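PDB 5ISU: Lmo0135 protein from Listeria monocytogenes EGD-e, which probably serves as the substrate-binding protein of an ABC transporter, capturing peptides outside the membrane for uptake into the cell. Local coordinates for residues K273-Q277 with D458-I462; Q46-A50 with P174-Y180. One frame throughout, in Å; residues are numbered along the deposited sequence.

Contact 1: K273-Q277 with D458-I462; sequences KELRQ and DDAVI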
ATOM      1  N   LYS A 273      -9.098 -25.332  14.075  1.00 62.48           N
ATOM      2  CA  LYS A 273      -9.352 -25.093  12.663  1.00 61.30           C
ATOM      3  C   LYS A 273     -10.870 -25.064  12.469  1.00 61.17           C
ATOM      4  O   LYS A 273     -11.404 -24.169  11.822  1.00 57.85           O
ATOM      5  CB  LYS A 273      -8.727 -26.217  11.844  1.00 63.40           C
ATOM      6  CG  LYS A 273      -8.817 -26.091  10.336  1.00 64.31           C
ATOM      7  CD  LYS A 273      -8.048 -27.238   9.699  1.00 69.38           C
ATOM      8  CE  LYS A 273      -7.922 -27.105   8.189  1.00 73.71           C
ATOM      9  NZ  LYS A 273      -7.099 -28.200   7.585  1.00 77.71           N
ATOM     10  N   GLU A 274     -11.557 -26.015  13.101  1.00 63.56           N
ATOM     11  CA  GLU A 274     -13.016 -26.120  13.023  1.00 65.16           C
ATOM     12  C   GLU A 274     -13.736 -24.830  13.455  1.00 62.53           C
ATOM     13  O   GLU A 274     -14.662 -24.366  12.760  1.00 58.72           O
ATOM     14  CB  GLU A 274     -13.530 -27.323  13.833  1.00 71.64           C
ATOM     15  CG  GLU A 274     -13.255 -28.707  13.226  1.00 76.48           C
ATOM     16  CD  GLU A 274     -11.786 -29.157  13.224  1.00 79.34           C
ATOM     17  OE1 GLU A 274     -10.885 -28.377  13.614  1.00 79.87           O
ATOM     18  OE2 GLU A 274     -11.534 -30.320  12.825  1.00 83.11           O
ATOM     19  N   LEU A 275     -13.300 -24.232  14.565  1.00 59.58           N
ATOM     20  CA  LEU A 275     -13.919 -22.991  15.024  1.00 57.14           C
ATOM     21  C   LEU A 275     -13.691 -21.869  14.023  1.00 54.38           C
ATOM     22  O   LEU A 275     -14.623 -21.128  13.702  1.00 51.40           O
ATOM     23  CB  LEU A 275     -13.393 -22.569  16.388  1.00 60.57           C
ATOM     24  CG  LEU A 275     -14.067 -21.334  17.004  1.00 61.10           C
ATOM     25  CD1 LEU A 275     -15.588 -21.484  17.057  1.00 61.25           C
ATOM     26  CD2 LEU A 275     -13.505 -21.068  18.390  1.00 63.55           C
ATOM     27  N   ARG A 276     -12.456 -21.752  13.525  1.00 53.15           N
ATOM     28  CA  ARG A 276     -12.111 -20.719  12.541  1.00 48.93           C
ATOM     29  C   ARG A 276     -12.940 -20.871  11.266  1.00 46.58           C
ATOM     30  O   ARG A 276     -13.366 -19.869  10.675  1.00 42.74           O
ATOM     31  CB  ARG A 276     -10.608 -20.727  12.202  1.00 48.88           C
ATOM     32  CG  ARG A 276      -9.714 -20.382  13.387  1.00 50.20           C
ATOM     33  CD  ARG A 276      -8.320 -19.952  12.977  1.00 48.40           C
ATOM     34  NE  ARG A 276      -7.598 -20.973  12.219  1.00 51.01           N
ATOM     35  CZ  ARG A 276      -6.845 -21.948  12.746  1.00 51.92           C
ATOM     36  NH1 ARG A 276      -6.709 -22.086  14.065  1.00 53.46           N
ATOM     37  NH2 ARG A 276      -6.222 -22.805  11.941  1.00 51.13           N
ATOM     38  N   GLN A 277     -13.168 -22.117  10.855  1.00 47.85           N
ATOM     39  CA  GLN A 277     -13.968 -22.402   9.666  1.00 49.13           C
ATOM     40  C   GLN A 277     -15.436 -22.103   9.924  1.00 51.12           C
ATOM     41  O   GLN A 277     -16.142 -21.602   9.037  1.00 49.88           O
ATOM     42  CB  GLN A 277     -13.790 -23.842   9.221  1.00 52.75           C
ATOM     43  CG  GLN A 277     -12.416 -24.153   8.652  1.00 53.65           C
ATOM     44  CD  GLN A 277     -12.238 -25.628   8.324  1.00 55.91           C
ATOM     45  OE1 GLN A 277     -12.968 -26.472   8.828  1.00 60.56           O
ATOM     46  NE2 GLN A 277     -11.255 -25.942   7.486  1.00 54.96           N
ATOM     47  N   ASP A 458      -7.161 -22.908   3.409  1.00 45.91           N
ATOM     48  CA  ASP A 458      -7.541 -24.178   4.049  1.00 48.21           C
ATOM     49  C   ASP A 458      -7.491 -24.117   5.574  1.00 47.64           C
ATOM     50  O   ASP A 458      -8.380 -24.646   6.218  1.00 47.21           O
ATOM     51  CB  ASP A 458      -6.674 -25.327   3.563  1.00 50.62           C
ATOM     52  CG  ASP A 458      -6.885 -25.641   2.092  1.00 54.44           C
ATOM     53  OD1 ASP A 458      -7.930 -25.262   1.533  1.00 58.99           O
ATOM     54  OD2 ASP A 458      -6.002 -26.287   1.493  1.00 62.78           O
ATOM     55  N   ASP A 459      -6.499 -23.441   6.153  1.00 47.23           N
ATOM     56  CA  ASP A 459      -6.402 -23.342   7.633  1.00 49.06           C
ATOM     57  C   ASP A 459      -7.192 -22.185   8.241  1.00 48.49           C
ATOM     58  O   ASP A 459      -7.124 -21.947   9.468  1.00 46.42           O
ATOM     59  CB  ASP A 459      -4.937 -23.283   8.100  1.00 52.53           C
ATOM     60  CG  ASP A 459      -4.242 -24.634   8.031  1.00 55.05           C
ATOM     61  OD1 ASP A 459      -4.902 -25.617   7.649  1.00 58.01           O
ATOM     62  OD2 ASP A 459      -3.040 -24.713   8.379  1.00 59.48           O
ATOM     63  N   ALA A 460      -7.957 -21.491   7.395  1.00 45.42           N
ATOM     64  CA  ALA A 460      -8.734 -20.342   7.812  1.00 44.84           C
ATOM     65  C   ALA A 460      -7.966 -19.479   8.801  1.00 44.33           C
ATOM     66  O   ALA A 460      -8.455 -19.183   9.893  1.00 47.42           O
ATOM     67  CB  ALA A 460     -10.071 -20.782   8.387  1.00 46.70           C
ATOM     68  N   VAL A 461      -6.762 -19.083   8.400  1.00 42.72           N
ATOM     69  CA  VAL A 461      -5.883 -18.243   9.227  1.00 43.41           C
ATOM     70  C   VAL A 461      -6.492 -16.860   9.427  1.00 42.70           C
ATOM     71  O   VAL A 461      -6.391 -16.265  10.509  1.00 43.37           O
ATOM     72  CB  VAL A 461      -4.488 -18.113   8.592  1.00 43.74           C
ATOM     73  CG1 VAL A 461      -3.585 -17.238   9.450  1.00 43.88           C
ATOM     74  CG2 VAL A 461      -3.878 -19.496   8.410  1.00 46.54           C
ATOM     75  N   ILE A 462      -7.087 -16.340   8.358  1.00 41.70           N
ATOM     76  CA  ILE A 462      -7.800 -15.069   8.397  1.00 40.20           C
ATOM     77  C   ILE A 462      -9.091 -15.274   7.619  1.00 40.06           C
ATOM     78  O   ILE A 462      -9.345 -16.365   7.131  1.00 42.30           O
ATOM     79  CB  ILE A 462      -7.007 -13.937   7.721  1.00 39.72           C
ATOM     80  CG1 ILE A 462      -6.793 -14.236   6.224  1.00 39.15           C
ATOM     81  CG2 ILE A 462      -5.681 -13.727   8.440  1.00 41.10           C
ATOM     82  CD1 ILE A 462      -6.348 -13.036   5.419  1.00 39.11           C
TER
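Arg276 makes the strongest polar interactions here, reaching from helix 273-281 to the backbone of a turn. Its NH2 donates to Asp459 O at 2.8 Å and its NE to the same Asp459 O at 3.0 Å, so two nitrogens of one guanidinium share a single carbonyl; a weaker bond runs from Arg276 NE to Ala460 O (3.1 Å). Both carbonyls lie at the edge of the guanidinium, near its plane, where its N-H groups point. They lie past the end of helix 442-458, so no following helical turn takes them up; the helix closes in a Schellman motif, with Ala460 as C-prime residue at positive phi and Ala460 N and Val461 N bonded back to last-turn carbonyls. Arginine suits this place, carrying several donors on a long arm to a helix C-terminus rich in carbonyls. Gln277 NE2 donates weakly to Asp458 O (3.4 Å), and the extended Lys273 forms a long salt bridge from NZ to Asp459 OD1 (3.4 Å), while Asp459 OD2 bonds Tyr424. Packing is modest: the small Ala460 CB lies 3.9 Å from Arg276 CB and 4.1 Å from Gln277 CG, letting helix and turn approach closely. Arg276 NH1 turns back to Leu270 O, and its side chain touches Phe263 of strand 248-263; Leu275 and Gln277 meet helix 324-334, while beyond the turn comes strand 462-475.

Contact 2: Q46-A50 with P174-Y180; sequences QAVYA and PIGSGPY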
ATOM      1  N   GLN A  46       5.316  11.740  -4.844  1.00 38.04           N
ATOM      2  CA  GLN A  46       4.995  11.322  -6.211  1.00 37.00           C
ATOM      3  C   GLN A  46       5.083  12.499  -7.180  1.00 36.98           C
ATOM      4  O   GLN A  46       5.416  12.330  -8.344  1.00 38.25           O
ATOM      5  CB  GLN A  46       3.588  10.736  -6.269  1.00 37.12           C
ATOM      6  CG  GLN A  46       3.258  10.020  -7.561  1.00 37.49           C
ATOM      7  CD  GLN A  46       4.062   8.755  -7.733  1.00 35.40           C
ATOM      8  OE1 GLN A  46       4.614   8.219  -6.769  1.00 36.11           O
ATOM      9  NE2 GLN A  46       4.103   8.250  -8.947  1.00 33.18           N
ATOM     10  N   ALA A  47       4.794  13.692  -6.681  1.00 35.27           N
ATOM     11  CA  ALA A  47       4.840  14.885  -7.508  1.00 34.82           C
ATOM     12  C   ALA A  47       6.253  15.460  -7.610  1.00 35.82           C
ATOM     13  O   ALA A  47       6.601  16.033  -8.612  1.00 40.77           O
ATOM     14  CB  ALA A  47       3.899  15.933  -6.953  1.00 34.40           C
ATOM     15  N   VAL A  48       7.071  15.260  -6.591  1.00 37.56           N
ATOM     16  CA  VAL A  48       8.403  15.861  -6.536  1.00 38.40           C
ATOM     17  C   VAL A  48       9.517  14.966  -7.051  1.00 38.08           C
ATOM     18  O   VAL A  48      10.478  15.470  -7.632  1.00 39.27           O
ATOM     19  CB  VAL A  48       8.699  16.336  -5.096  1.00 39.24           C
ATOM     20  CG1 VAL A  48      10.097  16.927  -4.972  1.00 39.56           C
ATOM     21  CG2 VAL A  48       7.635  17.350  -4.675  1.00 40.71           C
ATOM     22  N   TYR A  49       9.387  13.653  -6.848  1.00 39.93           N
ATOM     23  CA  TYR A  49      10.388  12.686  -7.286  1.00 38.99           C
ATOM     24  C   TYR A  49       9.865  11.679  -8.305  1.00 37.33           C
ATOM     25  O   TYR A  49       8.777  11.156  -8.161  1.00 39.44           O
ATOM     26  CB  TYR A  49      10.887  11.883  -6.091  1.00 39.99           C
ATOM     27  CG  TYR A  49      11.652  12.666  -5.046  1.00 41.55           C
ATOM     28  CD1 TYR A  49      10.986  13.368  -4.038  1.00 42.96           C
ATOM     29  CD2 TYR A  49      13.046  12.658  -5.031  1.00 40.13           C
ATOM     30  CE1 TYR A  49      11.692  14.051  -3.062  1.00 44.02           C
ATOM     31  CE2 TYR A  49      13.755  13.345  -4.067  1.00 42.60           C
ATOM     32  CZ  TYR A  49      13.075  14.028  -3.086  1.00 43.22           C
ATOM     33  OH  TYR A  49      13.783  14.697  -2.151  1.00 45.35           O
ATOM     34  N   ALA A  50      10.691  11.381  -9.303  1.00 36.92           N
ATOM     35  CA  ALA A  50      10.389  10.385 -10.303  1.00 36.91           C
ATOM     36  C   ALA A  50      11.097   9.048  -9.932  1.00 38.09           C
ATOM     37  O   ALA A  50      12.192   9.064  -9.358  1.00 35.16           O
ATOM     38  CB  ALA A  50      10.856  10.867 -11.658  1.00 37.22           C
ATOM     39  N   PRO A 174      13.204  20.018  -0.598  1.00 50.72           N
ATOM     40  CA  PRO A 174      13.550  18.843  -1.405  1.00 48.29           C
ATOM     41  C   PRO A 174      13.802  19.072  -2.903  1.00 48.68           C
ATOM     42  O   PRO A 174      12.987  19.671  -3.602  1.00 45.05           O
ATOM     43  CB  PRO A 174      12.367  17.896  -1.183  1.00 46.77           C
ATOM     44  CG  PRO A 174      11.236  18.769  -0.781  1.00 47.08           C
ATOM     45  CD  PRO A 174      11.816  19.951  -0.084  1.00 48.56           C
ATOM     46  N   ILE A 175      14.962  18.602  -3.351  1.00 49.44           N
ATOM     47  CA  ILE A 175      15.364  18.679  -4.740  1.00 48.84           C
ATOM     48  C   ILE A 175      15.037  17.325  -5.361  1.00 45.44           C
ATOM     49  O   ILE A 175      15.558  16.301  -4.930  1.00 45.11           O
ATOM     50  CB  ILE A 175      16.862  18.999  -4.857  1.00 49.12           C
ATOM     51  CG1 ILE A 175      17.169  20.350  -4.189  1.00 52.78           C
ATOM     52  CG2 ILE A 175      17.299  19.022  -6.313  1.00 48.79           C
ATOM     53  CD1 ILE A 175      16.423  21.544  -4.768  1.00 53.21           C
ATOM     54  N   GLY A 176      14.206  17.339  -6.398  1.00 40.87           N
ATOM     55  CA  GLY A 176      13.772  16.110  -7.020  1.00 38.03           C
ATOM     56  C   GLY A 176      13.917  16.064  -8.522  1.00 38.48           C
ATOM     57  O   GLY A 176      14.619  16.881  -9.125  1.00 37.73           O
ATOM     58  N   SER A 177      13.288  15.038  -9.096  1.00 36.95           N
ATOM     59  CA  SER A 177      13.281  14.776 -10.527  1.00 38.69           C
ATOM     60  C   SER A 177      11.848  14.680 -11.076  1.00 36.68           C
ATOM     61  O   SER A 177      11.648  14.462 -12.274  1.00 38.97           O
ATOM     62  CB  SER A 177      14.014  13.466 -10.791  1.00 39.18           C
ATOM     63  OG  SER A 177      13.442  12.436 -10.001  1.00 41.67           O
ATOM     64  N   GLY A 178      10.865  14.853 -10.198  1.00 36.60           N
ATOM     65  CA  GLY A 178       9.462  14.763 -10.592  1.00 37.60           C
ATOM     66  C   GLY A 178       8.975  15.991 -11.351  1.00 37.81           C
ATOM     67  O   GLY A 178       9.712  16.956 -11.502  1.00 38.35           O
ATOM     68  N   PRO A 179       7.721  15.959 -11.810  1.00 36.27           N
ATOM     69  CA  PRO A 179       7.156  17.053 -12.600  1.00 36.40           C
ATOM     70  C   PRO A 179       6.932  18.380 -11.898  1.00 37.94           C
ATOM     71  O   PRO A 179       6.743  19.354 -12.586  1.00 38.57           O
ATOM     72  CB  PRO A 179       5.826  16.484 -13.067  1.00 36.41           C
ATOM     73  CG  PRO A 179       5.464  15.467 -12.046  1.00 35.68           C
ATOM     74  CD  PRO A 179       6.763  14.846 -11.639  1.00 35.68           C
ATOM     75  N   TYR A 180       6.940  18.405 -10.558  1.00 37.75           N
ATOM     76  CA  TYR A 180       6.725  19.620  -9.775  1.00 39.52           C
ATOM     77  C   TYR A 180       7.840  19.897  -8.763  1.00 41.51           C
ATOM     78  O   TYR A 180       8.189  19.031  -7.953  1.00 44.46           O
ATOM     79  CB  TYR A 180       5.329  19.584  -9.102  1.00 38.29           C
ATOM     80  CG  TYR A 180       4.279  19.747 -10.168  1.00 38.81           C
ATOM     81  CD1 TYR A 180       3.915  21.004 -10.622  1.00 38.14           C
ATOM     82  CD2 TYR A 180       3.763  18.652 -10.823  1.00 38.45           C
ATOM     83  CE1 TYR A 180       3.012  21.157 -11.660  1.00 39.57           C
ATOM     84  CE2 TYR A 180       2.857  18.795 -11.856  1.00 38.01           C
ATOM     85  CZ  TYR A 180       2.482  20.039 -12.271  1.00 38.24           C
ATOM     86  OH  TYR A 180       1.599  20.157 -13.320  1.00 39.02           O
TER
HETATM   87  O   HOH W   1      16.164  15.411  -2.509  1.00 53.34           O
HETATM   88  O   HOH W   2      14.072  10.860  -8.127  1.00 38.57           O
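Pro174 opens the segment with its ring against Tyr49, CB lying 3.6 Å from Tyr49 OH. The CA-to-CB bond of Ile175 points away, but its carbonyl takes part: a water bridges Ile175 O (2.6 Å) and Tyr49 OH (2.5 Å). Gly176 then passes over the face of the Tyr49 ring in a CH-pi contact, CA 4.3 Å from the centroid; a CB would strike Val48 O. Ser177 OG accepts from Ala50 N at 3.0 Å and donates to a water held by Ala50 O. Here the loop caps the C-terminus of helix 39-48, supplying donors to carbonyls of its last turn on the way into the mixed sheet. Gly178 N bonds Val48 O at 2.7 Å, and Gly178 must lack a side chain too, since a CB would collide with Val48 C. Pro179, with no N-H to give, rests its CD 3.3 Å from Ala47 O. Tyr180 N, starting strand 180-186, bonds Ala47 O at 3.1 Å; Tyr180 CB lies 4.5 Å from Ala47 CB, and its hydroxyl bonds Leu206 O.

Contacts 1 and 2 lie on opposite sides of the chain's centre, their own centres 46 Å apart and their nearest atoms about 27 Å apart, so neither touches the other. Contact 2 closes before contact 1 opens along the chain. Each meets a helix C-terminus: in 46-50 with 174-180 a loop leading into strand 180-186 supplies N-H groups to it, whereas in 273-277 with 458-462 side chains of a second helix do so. Contact 2 is buried beside the four-stranded mixed sheet; contact 1, partly buried, adjoins the seven-stranded one. Solute-binding proteins of this family generally hold ligand between lobes, but neither contact includes a bound ligand, and both are best read as structural packing.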